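Side-chain contacts in homoserine dehydrogenase (Staphylococcus aureus M1064, PDB 4PG7), which catalyses the NAD(P)-dependent interconversion of L-homoserine and L-aspartate semialdehyde, an oxidoreductase step of the aspartic acid pathway: residues A[405-410]-A[415-420]; A[253-258]-A[378-383]; A[59-64]-A[91-96]; A[27-32]-A[108-113]. All coordinates share one frame; numbering follows the deposited sequence.

Interaction 1. Residues A[405-410]-A[415-420]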
# COMPACT_ATOMS: atom_id res chain seq x y z
N LEU A 405 24.10 21.19 -9.22
CA LEU A 405 24.75 20.55 -10.35
C LEU A 405 25.88 19.69 -9.85
O LEU A 405 26.72 20.14 -9.08
CB LEU A 405 25.33 21.61 -11.25
CG LEU A 405 26.30 21.19 -12.36
CD1 LEU A 405 25.63 20.34 -13.42
CD2 LEU A 405 26.88 22.45 -12.96
N ARG A 406 25.89 18.43 -10.26
CA ARG A 406 27.03 17.56 -10.01
C ARG A 406 27.39 16.85 -11.30
O ARG A 406 26.50 16.48 -12.08
CB ARG A 406 26.68 16.58 -8.91
CG ARG A 406 26.21 17.30 -7.65
CD ARG A 406 25.49 16.34 -6.74
NE ARG A 406 26.44 15.37 -6.26
CZ ARG A 406 26.22 14.08 -6.16
NH1 ARG A 406 25.04 13.56 -6.53
NH2 ARG A 406 27.19 13.31 -5.72
N VAL A 407 28.69 16.67 -11.53
CA VAL A 407 29.18 16.03 -12.72
C VAL A 407 29.98 14.79 -12.35
O VAL A 407 30.51 14.69 -11.25
CB VAL A 407 30.01 17.01 -13.58
CG1 VAL A 407 29.15 18.20 -14.00
CG2 VAL A 407 31.23 17.51 -12.84
N ALA A 408 30.06 13.85 -13.28
CA ALA A 408 30.80 12.62 -13.07
C ALA A 408 31.40 12.15 -14.39
O ALA A 408 30.85 12.43 -15.46
CB ALA A 408 29.89 11.54 -12.55
N ASN A 409 32.51 11.42 -14.28
CA ASN A 409 33.08 10.69 -15.39
C ASN A 409 32.12 9.59 -15.78
O ASN A 409 31.59 8.91 -14.95
CB ASN A 409 34.42 10.07 -15.01
CG ASN A 409 35.51 11.11 -14.82
OD1 ASN A 409 36.08 11.23 -13.75
ND2 ASN A 409 35.78 11.86 -15.86
N TYR A 410 31.91 9.42 -17.07
CA TYR A 410 31.00 8.40 -17.55
C TYR A 410 31.78 7.34 -18.29
O TYR A 410 31.63 6.17 -18.03
CB TYR A 410 29.97 9.06 -18.46
CG TYR A 410 28.89 8.17 -19.01
CD1 TYR A 410 27.68 8.03 -18.34
CD2 TYR A 410 29.04 7.52 -20.23
CE1 TYR A 410 26.66 7.25 -18.84
CE2 TYR A 410 28.03 6.74 -20.75
CZ TYR A 410 26.84 6.60 -20.04
OH TYR A 410 25.80 5.85 -20.55
N TYR A 415 31.00 12.55 -20.02
CA TYR A 415 30.66 13.00 -18.69
C TYR A 415 29.16 12.93 -18.54
O TYR A 415 28.41 12.99 -19.54
CB TYR A 415 31.11 14.45 -18.45
CG TYR A 415 32.58 14.68 -18.66
CD1 TYR A 415 33.51 14.07 -17.83
CD2 TYR A 415 33.03 15.48 -19.68
CE1 TYR A 415 34.87 14.26 -18.03
CE2 TYR A 415 34.39 15.69 -19.88
CZ TYR A 415 35.30 15.06 -19.06
OH TYR A 415 36.64 15.26 -19.27
N ALA A 416 28.72 12.85 -17.30
CA ALA A 416 27.31 12.91 -16.97
C ALA A 416 27.13 14.04 -15.99
O ALA A 416 28.04 14.32 -15.20
CB ALA A 416 26.85 11.60 -16.36
N ALA A 417 25.97 14.67 -16.03
CA ALA A 417 25.62 15.73 -15.08
C ALA A 417 24.25 15.42 -14.52
O ALA A 417 23.36 15.05 -15.26
CB ALA A 417 25.60 17.08 -15.77
N VAL A 418 24.08 15.60 -13.22
CA VAL A 418 22.75 15.64 -12.64
C VAL A 418 22.49 17.08 -12.25
O VAL A 418 23.24 17.69 -11.50
CB VAL A 418 22.61 14.69 -11.42
CG1 VAL A 418 21.31 14.95 -10.65
CG2 VAL A 418 22.71 13.24 -11.89
N ILE A 419 21.37 17.60 -12.75
CA ILE A 419 21.01 18.96 -12.54
C ILE A 419 19.65 18.96 -11.86
O ILE A 419 18.69 18.35 -12.35
CB ILE A 419 20.92 19.73 -13.86
CG1 ILE A 419 22.20 19.54 -14.66
CG2 ILE A 419 20.70 21.20 -13.59
CD1 ILE A 419 21.99 19.63 -16.15
N VAL A 420 19.57 19.61 -10.71
CA VAL A 420 18.34 19.64 -9.93
C VAL A 420 17.73 21.02 -10.03
O VAL A 420 18.43 22.01 -9.85
CB VAL A 420 18.62 19.28 -8.46
CG1 VAL A 420 17.38 19.51 -7.58
CG2 VAL A 420 19.09 17.85 -8.34

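Interaction 2. Residues A[253-258]-A[378-383]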
# COMPACT_ATOMS: atom_id res chain seq x y z
N LEU A 253 25.17 -0.71 -18.18
CA LEU A 253 25.81 -0.87 -16.90
C LEU A 253 26.56 0.40 -16.50
O LEU A 253 26.59 0.77 -15.33
CB LEU A 253 26.71 -2.11 -16.95
CG LEU A 253 27.30 -2.59 -15.65
CD1 LEU A 253 26.21 -2.87 -14.63
CD2 LEU A 253 28.16 -3.83 -15.93
N THR A 254 27.11 1.10 -17.49
CA THR A 254 27.73 2.38 -17.22
C THR A 254 26.71 3.38 -16.65
O THR A 254 27.04 4.11 -15.72
CB THR A 254 28.39 2.92 -18.50
OG1 THR A 254 29.33 1.95 -18.97
CG2 THR A 254 29.10 4.20 -18.23
N ASP A 255 25.50 3.42 -17.19
CA ASP A 255 24.47 4.33 -16.67
C ASP A 255 24.21 4.00 -15.22
O ASP A 255 24.19 4.86 -14.39
CB ASP A 255 23.16 4.24 -17.44
CG ASP A 255 23.29 4.72 -18.86
OD1 ASP A 255 23.80 5.84 -19.06
OD2 ASP A 255 22.89 3.99 -19.78
N ILE A 256 24.04 2.71 -14.95
CA ILE A 256 23.77 2.23 -13.62
C ILE A 256 24.89 2.57 -12.64
O ILE A 256 24.61 3.02 -11.52
CB ILE A 256 23.50 0.72 -13.65
CG1 ILE A 256 22.10 0.50 -14.20
CG2 ILE A 256 23.62 0.12 -12.25
CD1 ILE A 256 21.79 -0.92 -14.55
N ASN A 257 26.13 2.34 -13.03
CA ASN A 257 27.27 2.59 -12.13
C ASN A 257 27.57 4.08 -11.91
O ASN A 257 27.94 4.50 -10.80
CB ASN A 257 28.50 1.82 -12.60
CG ASN A 257 28.33 0.31 -12.44
OD1 ASN A 257 27.51 -0.13 -11.65
ND2 ASN A 257 29.08 -0.47 -13.18
N VAL A 258 27.38 4.89 -12.95
CA VAL A 258 27.52 6.32 -12.80
C VAL A 258 26.37 6.87 -11.91
O VAL A 258 26.60 7.64 -10.98
CB VAL A 258 27.51 7.01 -14.18
CG1 VAL A 258 27.48 8.52 -14.03
CG2 VAL A 258 28.74 6.61 -14.98
N PHE A 378 19.32 13.91 -15.70
CA PHE A 378 20.61 13.25 -15.80
C PHE A 378 20.99 13.30 -17.27
O PHE A 378 20.29 12.76 -18.09
CB PHE A 378 20.46 11.79 -15.36
CG PHE A 378 21.65 10.91 -15.61
CD1 PHE A 378 22.77 10.98 -14.82
CD2 PHE A 378 21.60 9.90 -16.56
CE1 PHE A 378 23.85 10.11 -15.01
CE2 PHE A 378 22.66 9.03 -16.75
CZ PHE A 378 23.79 9.13 -15.96
N VAL A 379 22.08 13.97 -17.57
CA VAL A 379 22.46 14.26 -18.94
C VAL A 379 23.82 13.63 -19.22
O VAL A 379 24.77 13.88 -18.50
CB VAL A 379 22.59 15.78 -19.18
CG1 VAL A 379 22.94 16.04 -20.64
CG2 VAL A 379 21.31 16.50 -18.81
N VAL A 380 23.91 12.82 -20.28
CA VAL A 380 25.16 12.19 -20.70
C VAL A 380 25.65 12.82 -22.00
O VAL A 380 24.88 12.89 -22.97
CB VAL A 380 24.96 10.70 -20.96
CG1 VAL A 380 26.28 10.05 -21.34
CG2 VAL A 380 24.39 10.03 -19.72
N VAL A 381 26.87 13.31 -21.98
CA VAL A 381 27.49 13.96 -23.14
C VAL A 381 28.73 13.16 -23.55
O VAL A 381 29.52 12.75 -22.68
CB VAL A 381 27.87 15.43 -22.88
CG1 VAL A 381 26.63 16.24 -22.54
CG2 VAL A 381 28.88 15.55 -21.75
N ASN A 382 28.90 12.97 -24.85
CA ASN A 382 30.07 12.27 -25.39
C ASN A 382 30.96 13.19 -26.24
O ASN A 382 30.58 14.31 -26.57
CB ASN A 382 29.69 11.10 -26.30
CG ASN A 382 28.56 10.25 -25.76
OD1 ASN A 382 27.59 9.96 -26.47
ND2 ASN A 382 28.72 9.77 -24.56
N HIS A 383 32.14 12.68 -26.60
CA HIS A 383 33.12 13.40 -27.45
C HIS A 383 33.50 14.73 -26.85
O HIS A 383 33.68 15.70 -27.56
CB HIS A 383 32.56 13.57 -28.88
CG HIS A 383 31.94 12.32 -29.42
ND1 HIS A 383 32.69 11.22 -29.78
CD2 HIS A 383 30.65 11.98 -29.62
CE1 HIS A 383 31.88 10.26 -30.19
NE2 HIS A 383 30.64 10.69 -30.10

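Interaction 3. Residues A[59-64]-A[91-96]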
# COMPACT_ATOMS: atom_id res chain seq x y z
N ILE A 59 -23.33 -21.51 -14.11
CA ILE A 59 -22.59 -21.19 -15.31
C ILE A 59 -23.34 -21.83 -16.47
O ILE A 59 -23.17 -23.02 -16.76
CB ILE A 59 -21.14 -21.69 -15.25
CG1 ILE A 59 -20.43 -21.10 -14.03
CG2 ILE A 59 -20.41 -21.31 -16.53
CD1 ILE A 59 -19.02 -21.62 -13.79
N LYS A 60 -24.18 -21.04 -17.12
CA LYS A 60 -25.09 -21.56 -18.14
C LYS A 60 -24.45 -21.66 -19.52
O LYS A 60 -24.85 -22.50 -20.33
CB LYS A 60 -26.34 -20.68 -18.22
CG LYS A 60 -27.44 -21.32 -19.04
CD LYS A 60 -28.78 -20.63 -18.83
CE LYS A 60 -29.81 -21.18 -19.81
NZ LYS A 60 -30.91 -20.21 -19.97
N HIS A 61 -23.49 -20.78 -19.81
CA HIS A 61 -22.79 -20.78 -21.10
C HIS A 61 -21.32 -20.40 -20.88
O HIS A 61 -21.00 -19.54 -20.06
CB HIS A 61 -23.38 -19.75 -22.08
CG HIS A 61 -24.86 -19.87 -22.31
ND1 HIS A 61 -25.41 -20.83 -23.13
CD2 HIS A 61 -25.89 -19.13 -21.86
CE1 HIS A 61 -26.73 -20.70 -23.14
NE2 HIS A 61 -27.04 -19.67 -22.38
N ILE A 62 -20.44 -21.02 -21.66
CA ILE A 62 -19.07 -20.57 -21.78
C ILE A 62 -18.76 -20.36 -23.24
O ILE A 62 -18.87 -21.27 -24.05
CB ILE A 62 -18.08 -21.57 -21.14
CG1 ILE A 62 -18.44 -21.80 -19.67
CG2 ILE A 62 -16.67 -21.01 -21.23
CD1 ILE A 62 -17.62 -22.87 -18.96
N LEU A 63 -18.41 -19.13 -23.60
CA LEU A 63 -17.95 -18.83 -24.95
C LEU A 63 -16.49 -19.25 -25.08
O LEU A 63 -15.64 -18.82 -24.29
CB LEU A 63 -18.10 -17.34 -25.29
CG LEU A 63 -17.71 -16.90 -26.71
CD1 LEU A 63 -18.73 -17.36 -27.73
CD2 LEU A 63 -17.57 -15.38 -26.79
N VAL A 64 -16.21 -20.07 -26.08
CA VAL A 64 -14.84 -20.44 -26.43
C VAL A 64 -14.62 -20.20 -27.92
O VAL A 64 -15.58 -20.17 -28.70
CB VAL A 64 -14.52 -21.91 -26.09
CG1 VAL A 64 -14.77 -22.19 -24.62
CG2 VAL A 64 -15.34 -22.87 -26.94
N ASP A 91 -32.04 -13.99 -22.21
CA ASP A 91 -32.65 -13.08 -21.23
C ASP A 91 -32.63 -13.64 -19.81
O ASP A 91 -32.82 -12.89 -18.85
CB ASP A 91 -34.11 -12.78 -21.59
CG ASP A 91 -34.26 -12.03 -22.87
OD1 ASP A 91 -35.17 -12.37 -23.66
OD2 ASP A 91 -33.47 -11.09 -23.09
N SER A 92 -32.36 -14.93 -19.67
CA SER A 92 -32.24 -15.51 -18.34
C SER A 92 -30.91 -15.22 -17.67
O SER A 92 -30.76 -15.49 -16.48
CB SER A 92 -32.45 -17.03 -18.39
OG SER A 92 -31.28 -17.69 -18.86
N LEU A 93 -29.94 -14.71 -18.40
CA LEU A 93 -28.64 -14.40 -17.80
C LEU A 93 -28.72 -13.14 -16.95
O LEU A 93 -29.34 -12.15 -17.33
CB LEU A 93 -27.56 -14.23 -18.86
CG LEU A 93 -27.21 -15.49 -19.65
CD1 LEU A 93 -26.09 -15.17 -20.62
CD2 LEU A 93 -26.80 -16.65 -18.75
N ASP A 94 -28.09 -13.21 -15.78
CA ASP A 94 -28.04 -12.09 -14.86
C ASP A 94 -26.71 -11.35 -14.97
O ASP A 94 -26.66 -10.13 -14.85
CB ASP A 94 -28.23 -12.61 -13.43
CG ASP A 94 -29.53 -13.40 -13.28
OD1 ASP A 94 -30.59 -12.81 -13.57
OD2 ASP A 94 -29.48 -14.60 -12.92
N ILE A 95 -25.63 -12.11 -15.19
CA ILE A 95 -24.28 -11.58 -15.18
C ILE A 95 -23.41 -12.19 -16.28
O ILE A 95 -23.43 -13.40 -16.50
CB ILE A 95 -23.58 -11.86 -13.83
CG1 ILE A 95 -24.46 -11.43 -12.64
CG2 ILE A 95 -22.22 -11.17 -13.78
CD1 ILE A 95 -23.90 -11.80 -11.28
N ILE A 96 -22.63 -11.34 -16.94
CA ILE A 96 -21.65 -11.78 -17.94
C ILE A 96 -20.25 -11.55 -17.39
O ILE A 96 -19.91 -10.43 -16.97
CB ILE A 96 -21.76 -10.99 -19.25
CG1 ILE A 96 -23.20 -10.99 -19.78
CG2 ILE A 96 -20.81 -11.54 -20.30
CD1 ILE A 96 -23.70 -12.34 -20.18

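Interaction 4. Residues A[27-32]-A[108-113]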
# COMPACT_ATOMS: atom_id res chain seq x y z
N ALA A 27 -22.78 -16.29 -17.59
CA ALA A 27 -22.01 -16.78 -18.71
C ALA A 27 -20.56 -16.28 -18.64
O ALA A 27 -20.30 -15.16 -18.18
CB ALA A 27 -22.66 -16.34 -20.00
N LEU A 28 -19.65 -17.13 -19.10
CA LEU A 28 -18.22 -16.78 -19.20
C LEU A 28 -17.85 -16.56 -20.64
O LEU A 28 -18.22 -17.36 -21.50
CB LEU A 28 -17.33 -17.89 -18.70
CG LEU A 28 -16.76 -17.68 -17.32
CD1 LEU A 28 -17.88 -17.90 -16.32
CD2 LEU A 28 -15.58 -18.61 -17.11
N LEU A 29 -17.17 -15.44 -20.92
CA LEU A 29 -16.66 -15.20 -22.25
C LEU A 29 -15.17 -15.47 -22.18
O LEU A 29 -14.41 -14.65 -21.65
CB LEU A 29 -16.94 -13.76 -22.70
CG LEU A 29 -18.39 -13.28 -22.64
CD1 LEU A 29 -18.46 -11.84 -23.12
CD2 LEU A 29 -19.30 -14.16 -23.49
N GLY A 30 -14.76 -16.64 -22.67
CA GLY A 30 -13.36 -17.07 -22.65
C GLY A 30 -13.08 -18.13 -21.60
O GLY A 30 -13.70 -18.15 -20.55
N LEU A 31 -12.15 -19.03 -21.91
CA LEU A 31 -11.81 -20.11 -21.01
C LEU A 31 -10.31 -20.42 -21.08
O LEU A 31 -9.90 -21.56 -21.31
CB LEU A 31 -12.66 -21.35 -21.35
CG LEU A 31 -13.24 -22.27 -20.28
CD1 LEU A 31 -13.22 -23.73 -20.74
CD2 LEU A 31 -12.60 -22.09 -18.94
N GLY A 32 -9.48 -19.40 -20.88
CA GLY A 32 -8.03 -19.63 -20.80
C GLY A 32 -7.67 -20.03 -19.39
O GLY A 32 -8.47 -20.68 -18.71
N ASP A 108 -17.61 -4.21 -27.75
CA ASP A 108 -18.98 -4.18 -28.29
C ASP A 108 -19.87 -5.26 -27.65
O ASP A 108 -21.04 -5.00 -27.39
CB ASP A 108 -18.98 -4.34 -29.81
CG ASP A 108 -18.44 -3.11 -30.54
OD1 ASP A 108 -18.53 -1.97 -29.99
OD2 ASP A 108 -17.93 -3.28 -31.67
N TRP A 109 -19.30 -6.43 -27.38
CA TRP A 109 -20.02 -7.47 -26.65
C TRP A 109 -20.46 -6.94 -25.30
O TRP A 109 -21.60 -7.16 -24.88
CB TRP A 109 -19.15 -8.71 -26.43
CG TRP A 109 -18.74 -9.41 -27.67
CD1 TRP A 109 -19.20 -9.20 -28.92
CD2 TRP A 109 -17.81 -10.49 -27.76
NE1 TRP A 109 -18.61 -10.07 -29.80
CE2 TRP A 109 -17.74 -10.87 -29.11
CE3 TRP A 109 -17.00 -11.15 -26.83
CZ2 TRP A 109 -16.91 -11.89 -29.56
CZ3 TRP A 109 -16.16 -12.17 -27.28
CH2 TRP A 109 -16.13 -12.53 -28.63
N LEU A 110 -19.56 -6.25 -24.61
CA LEU A 110 -19.86 -5.76 -23.27
C LEU A 110 -20.88 -4.62 -23.32
O LEU A 110 -21.77 -4.54 -22.46
CB LEU A 110 -18.58 -5.33 -22.55
CG LEU A 110 -17.52 -6.43 -22.43
CD1 LEU A 110 -16.32 -5.90 -21.67
CD2 LEU A 110 -18.04 -7.69 -21.77
N ARG A 111 -20.80 -3.77 -24.34
CA ARG A 111 -21.80 -2.71 -24.55
C ARG A 111 -23.19 -3.32 -24.73
O ARG A 111 -24.17 -2.84 -24.15
CB ARG A 111 -21.45 -1.88 -25.79
CG ARG A 111 -20.18 -1.03 -25.62
CD ARG A 111 -19.64 -0.50 -26.95
NE ARG A 111 -20.13 0.85 -27.22
CZ ARG A 111 -21.26 1.14 -27.86
NH1 ARG A 111 -22.05 0.18 -28.34
NH2 ARG A 111 -21.60 2.40 -28.04
N THR A 112 -23.27 -4.37 -25.54
CA THR A 112 -24.54 -5.05 -25.76
C THR A 112 -25.09 -5.64 -24.45
O THR A 112 -26.27 -5.47 -24.14
CB THR A 112 -24.40 -6.13 -26.83
OG1 THR A 112 -23.96 -5.52 -28.05
CG2 THR A 112 -25.73 -6.84 -27.07
N ALA A 113 -24.23 -6.31 -23.69
CA ALA A 113 -24.63 -6.92 -22.42
C ALA A 113 -25.25 -5.88 -21.49
O ALA A 113 -26.32 -6.10 -20.90
CB ALA A 113 -23.45 -7.60 -21.75

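Interaction 1. Residues A[405-410]-A[415-420]
Leu405 and Ile419 face each other across a beta hairpin, two adjacent antiparallel strands that belong to the C-terminal domain, probably the ACT domain of this enzyme. The two side chains lie side by side and point the same way, with Leu405 CD1 3.7 Å from Ile419 CG1. The CG of Leu405 stands anti to the backbone N (chi1 168°), which leans the branch toward the other strand and also brings CD1 to 4.0 Å from Ala417 CB. Ala417 CB also meets Val407 CG1, at 4.1 Å from the opposing position, so a small alanine suits a site shared by two larger apolar residues. Helix 388-398 packs on this face of the hairpin.

The other face carries Arg406, Ala408, Ala416 and Val418, and helix 253-262 lies over it. The Tyr410 ring slants past Ala416, Tyr410 CD1 lying 4.2 Å from Ala416 CB, while its hydroxyl leads away to Asp255 on that helix.

At the turn end Asn409 and Tyr415 run alongside one another, amide and ring planes 44° apart. Asn409 ND2 sits at the ring edge, 3.4 Å from Tyr415 CE1, and the Tyr415 hydroxyl bonds to Gly386 O. Arg406 with Val418 and Ala408 with Ala416 are the hydrogen-bonded pairs. In the second, Ala416 N gives Ala408 O a 2.8 Å bond at 168°, and the same Ala408 O takes a CA-H...O contact from Tyr415 CA at 3.3 Å.

Interaction 2. Residues A[253-258]-A[378-383]
Phe378 turns its ring edge toward helix 253-258 and meets Val258 with one side of that edge and Asp255 with the other. Its chi1 of 171° swings the ring away from the backbone N, next to the carbonyl carbon, and CB already points to the helix. Phe378 CE1 lies 4.1 Å from Val258 CG1, the two side chains crossing at about a right angle; a compact, branched valine presents a methyl to the ring edge. The CB of Asp255 does not point at the strand, but with chi1 at -66° its CG lies opposite the carbonyl carbon, and the carboxylate comes round to the ring. Phe378 CE2 is 4.1 Å from Asp255 OD1, the carboxylate standing nearly upright to the ring at 82°. A ring edge, with its slightly positive hydrogens, is a tolerable neighbour for an acid.

The carboxylate is buried but well supplied with partners. OD1 is hydrogen-bonded to Tyr410 OH, and OD2 takes a salt bridge from Lys439 and a bond from Thr252 N; Thr252 and Lys439 both line the pocket of the bound lysine.

Helix 253-262 thus rests on a beta sheet in which strand 378-382 is flanked by strands 414-422 and 436-444, with strand 404-411 beyond the former.

Interaction 3. Residues A[59-64]-A[91-96]
Strand 59-63 and the chain entering strand 95-96 do not pair directly, since strand 22-29 runs between them in the parallel sheet, and their nearest CA atoms, those of Lys60 and Leu93, are still 8.0 Å apart. Side chains therefore bridge the distance. Lys60 does it with length: a chi1 of -168° sends CG off on the side away from its own amide nitrogen, and the chain stays extended to its tip, where Lys60 NZ donates a 2.8 Å hydrogen bond to Ser92 OG. A lysine suits this place because its methylenes can lie along apolar neighbours while its charge emerges at the far end. Lys60 CB is 4.1 Å from Leu93 CD2, and Lys60 CG stands 3.7 Å above one face of the His61 ring, offset toward the rim.

Leu93 fits against His61 as well. Both methyls approach His61 CD2, Leu93 CD2 at 4.1 Å and Leu93 CD1 at 4.2 Å; Leu93 CD2 lies near the ring plane, at the edge. Ile87 of helix 84-88 touches both residues and closes the apolar patch.

The polar tips gather round Asp90, the residue just before the 91-96 segment. Its OD2 receives a salt bridge from Lys60 and a hydrogen bond from His61 NE2, while OD1 is hydrogen-bonded to Ser92 OG. The serine hydroxyl is thus gripped by two partners, accepting from Lys60 and probably giving its own proton to the aspartate. Pairing one acid with an ammonium, an imidazole and a hydroxyl would spread its negative charge and might favour a proton on His61 NE2.

Interaction 4. Residues A[27-32]-A[108-113]
Leu29 and Trp109 make the main apolar contact, with CD1 of the leucine 4.0 Å from CE3 on the six-membered part of the tryptophan indole. The two side chains cross at a slant. CB of Leu29 points to the helix, and a chi1 of -53° sets CG beside the backbone N, from where CD1 reaches Trp109. Leu29 CD1 lies a looser 4.4 Å from Leu110 CD2. A branched leucine suits this spot because one methyl can touch two large side chains of successive helix residues. Leu63 packs on both Leu29 and Trp109, and Ile87 on Leu29.

No hydrogen bond links the two segments; the polar interactions stay inside the helix. Asp108 O accepts from Thr112 N at 3.0 Å and also from Thr112 OG1 at 3.0 Å, from opposite faces of its carbonyl plane. The threonine hydroxyl thereby satisfies itself on its own helix.

Backbone shape matters past the strand. Gly30 adopts a positive phi of 105°, where a side chain would jam against Leu29 O, and Gly32 takes the N-cap position of the next helix. Strand, glycine-rich turn and helix here are consistent with the GxGxxG signature of a Rossmann-type dinucleotide-binding domain.

The four contacts form two distant pairs on opposite sides of the chain's centre. Interactions 1 and 2 have centres 9 Å apart and share a sheet: Ala417 O is 2.8 Å from Val379 N, and Ala416 CB packs 3.6 Å from Phe378 CE1. This pair lies beside the bound lysine, about 5 Å from the side chain of Asp255 and 6 Å from that of Tyr410. Interactions 3 and 4, also with centres 9 Å apart, belong to the NAD-binding domain, where Leu63 N is 2.8 Å from Leu28 O and Leu63 CD2 meets Trp109 CZ3 at 3.5 Å. Between interactions 2 and 4, the nearest atoms are about 35 Å apart.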